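Local coordinates for uncharacterized conserved protein of COG5135 (PDB 2I51), which binds flavin mononucleotide and resembles pyridoxamine 5'-phosphate oxidase, though its own reaction is not established, at residues A5-A10 against W178-N183. Sequence-based numbering, arbitrary orientation.
Sequences APWRGA and WLYHRN
Trp7 presents the edge of its indole to one face of the Tyr180 phenol in a T-shaped stack, the five-membered ring and the phenol ring with planes at 77° and centroids 5.3 Å apart. Trp7 CD1 makes the approach, 3.9 Å from Tyr180 CG. The methylene of the same tryptophan takes the centre of that face: Trp7 CB stands 4.0 Å from the Tyr180 centroid and 9° off the ring normal, a CH-pi contact. With CB already over the phenol, a chi1 of 42° places Trp7 CG between the backbone N and the carbonyl carbon and swings the indole so that CD1 reaches the ring as well. Pro6 adds an oblique contact, its CG 3.8 Å from Tyr180 CD2. Pro6 and Trp7 occupy the central positions of a type I turn, closed by Arg8 N to Ala5 O, that leads into helix 8-17; the contact thus seats the N-terminal arm on strand 176-182 of the antiparallel sheet, consistent with the FMN-binding split barrel of pyridoxamine 5'-phosphate oxidase relatives. Replacing Tyr180 with an alanine would probably open a gap against Trp7 CB and leave the indole edge without the phenol face it meets. Within the turn, Ala5 CB rests over one face of the indole, 3.3 Å above its plane and toward the rim, while Trp188 on the neighbouring strand forms a second edge-to-face pair with Trp7.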
# COMPACT_ATOMS: atom_id res chain seq x y z
N ALA A 5 -4.96 -0.42 23.13
CA ALA A 5 -5.80 -1.21 22.26
C ALA A 5 -5.30 -2.64 22.25
O ALA A 5 -4.10 -2.91 22.41
CB ALA A 5 -5.77 -0.61 20.84
N PRO A 6 -6.20 -3.61 22.04
CA PRO A 6 -5.86 -5.02 22.20
C PRO A 6 -4.93 -5.60 21.16
O PRO A 6 -4.44 -6.70 21.34
CB PRO A 6 -7.24 -5.70 22.11
CG PRO A 6 -8.07 -4.78 21.34
CD PRO A 6 -7.65 -3.43 21.82
N TRP A 7 -4.68 -4.86 20.09
CA TRP A 7 -3.75 -5.23 19.04
C TRP A 7 -2.38 -4.62 19.24
O TRP A 7 -1.46 -4.89 18.45
CB TRP A 7 -4.28 -4.86 17.63
CG TRP A 7 -4.91 -3.49 17.56
CD1 TRP A 7 -6.23 -3.22 17.63
CD2 TRP A 7 -4.24 -2.21 17.47
NE1 TRP A 7 -6.44 -1.88 17.59
CE2 TRP A 7 -5.25 -1.22 17.49
CE3 TRP A 7 -2.91 -1.81 17.35
CZ2 TRP A 7 -4.96 0.15 17.40
CZ3 TRP A 7 -2.61 -0.47 17.28
CH2 TRP A 7 -3.65 0.51 17.32
N ARG A 8 -2.20 -3.84 20.32
CA ARG A 8 -0.91 -3.20 20.53
C ARG A 8 0.20 -4.20 20.83
O ARG A 8 1.33 -4.02 20.36
CB ARG A 8 -0.98 -2.13 21.62
CG ARG A 8 -1.69 -0.88 21.19
CD ARG A 8 -0.88 -0.01 20.33
NE ARG A 8 0.35 0.56 20.92
CZ ARG A 8 0.40 1.72 21.57
NH1 ARG A 8 -0.70 2.41 21.81
NH2 ARG A 8 1.56 2.21 21.98
N GLY A 9 -0.10 -5.25 21.58
CA GLY A 9 0.88 -6.27 21.82
C GLY A 9 1.34 -6.98 20.57
O GLY A 9 2.54 -7.26 20.39
N ALA A 10 0.39 -7.23 19.66
CA ALA A 10 0.70 -7.88 18.38
C ALA A 10 1.65 -7.02 17.58
O ALA A 10 2.65 -7.50 16.97
CB ALA A 10 -0.60 -8.19 17.58
N TRP A 178 -7.42 -12.21 12.47
CA TRP A 178 -8.19 -11.61 13.54
C TRP A 178 -8.63 -10.23 13.13
O TRP A 178 -7.84 -9.47 12.57
CB TRP A 178 -7.36 -11.51 14.81
CG TRP A 178 -7.25 -12.75 15.54
CD1 TRP A 178 -6.33 -13.74 15.35
CD2 TRP A 178 -8.09 -13.19 16.61
NE1 TRP A 178 -6.57 -14.78 16.22
CE2 TRP A 178 -7.64 -14.46 17.01
CE3 TRP A 178 -9.19 -12.63 17.27
CZ2 TRP A 178 -8.24 -15.18 18.06
CZ3 TRP A 178 -9.79 -13.34 18.31
CH2 TRP A 178 -9.32 -14.60 18.68
N LEU A 179 -9.88 -9.90 13.42
CA LEU A 179 -10.45 -8.61 13.17
C LEU A 179 -10.74 -7.95 14.50
O LEU A 179 -11.34 -8.55 15.39
CB LEU A 179 -11.75 -8.75 12.38
CG LEU A 179 -12.45 -7.55 11.83
CD1 LEU A 179 -11.58 -6.73 10.84
CD2 LEU A 179 -13.78 -8.07 11.18
N TYR A 180 -10.36 -6.69 14.61
CA TYR A 180 -10.60 -5.89 15.80
C TYR A 180 -11.42 -4.69 15.36
O TYR A 180 -11.12 -4.05 14.35
CB TYR A 180 -9.27 -5.40 16.37
CG TYR A 180 -8.27 -6.44 16.79
CD1 TYR A 180 -7.42 -7.02 15.87
CD2 TYR A 180 -8.19 -6.83 18.14
CE1 TYR A 180 -6.51 -7.95 16.25
CE2 TYR A 180 -7.27 -7.76 18.54
CZ TYR A 180 -6.42 -8.31 17.59
OH TYR A 180 -5.50 -9.28 17.97
N HIS A 181 -12.44 -4.32 16.14
CA HIS A 181 -13.27 -3.16 15.82
C HIS A 181 -13.55 -2.32 17.08
O HIS A 181 -13.79 -2.87 18.13
CB HIS A 181 -14.56 -3.62 15.16
CG HIS A 181 -15.48 -2.49 14.78
ND1 HIS A 181 -15.28 -1.71 13.66
CD2 HIS A 181 -16.56 -1.99 15.42
CE1 HIS A 181 -16.22 -0.78 13.63
NE2 HIS A 181 -17.01 -0.93 14.67
N ARG A 182 -13.51 -1.00 16.93
CA ARG A 182 -13.78 -0.07 18.01
C ARG A 182 -15.18 0.51 17.81
O ARG A 182 -15.49 0.99 16.71
CB ARG A 182 -12.76 1.06 18.02
CG ARG A 182 -12.78 1.81 19.32
CD ARG A 182 -11.81 2.88 19.37
NE ARG A 182 -12.18 3.99 18.49
CZ ARG A 182 -11.35 4.98 18.21
NH1 ARG A 182 -10.12 4.95 18.70
NH2 ARG A 182 -11.73 5.97 17.43
N ASN A 183 -16.02 0.43 18.84
CA ASN A 183 -17.39 0.93 18.70
C ASN A 183 -17.47 2.41 19.07
O ASN A 183 -16.45 3.07 19.32
CB ASN A 183 -18.37 0.03 19.49
CG ASN A 183 -18.21 0.11 21.00
OD1 ASN A 183 -17.57 0.99 21.54
ND2 ASN A 183 -18.81 -0.86 21.69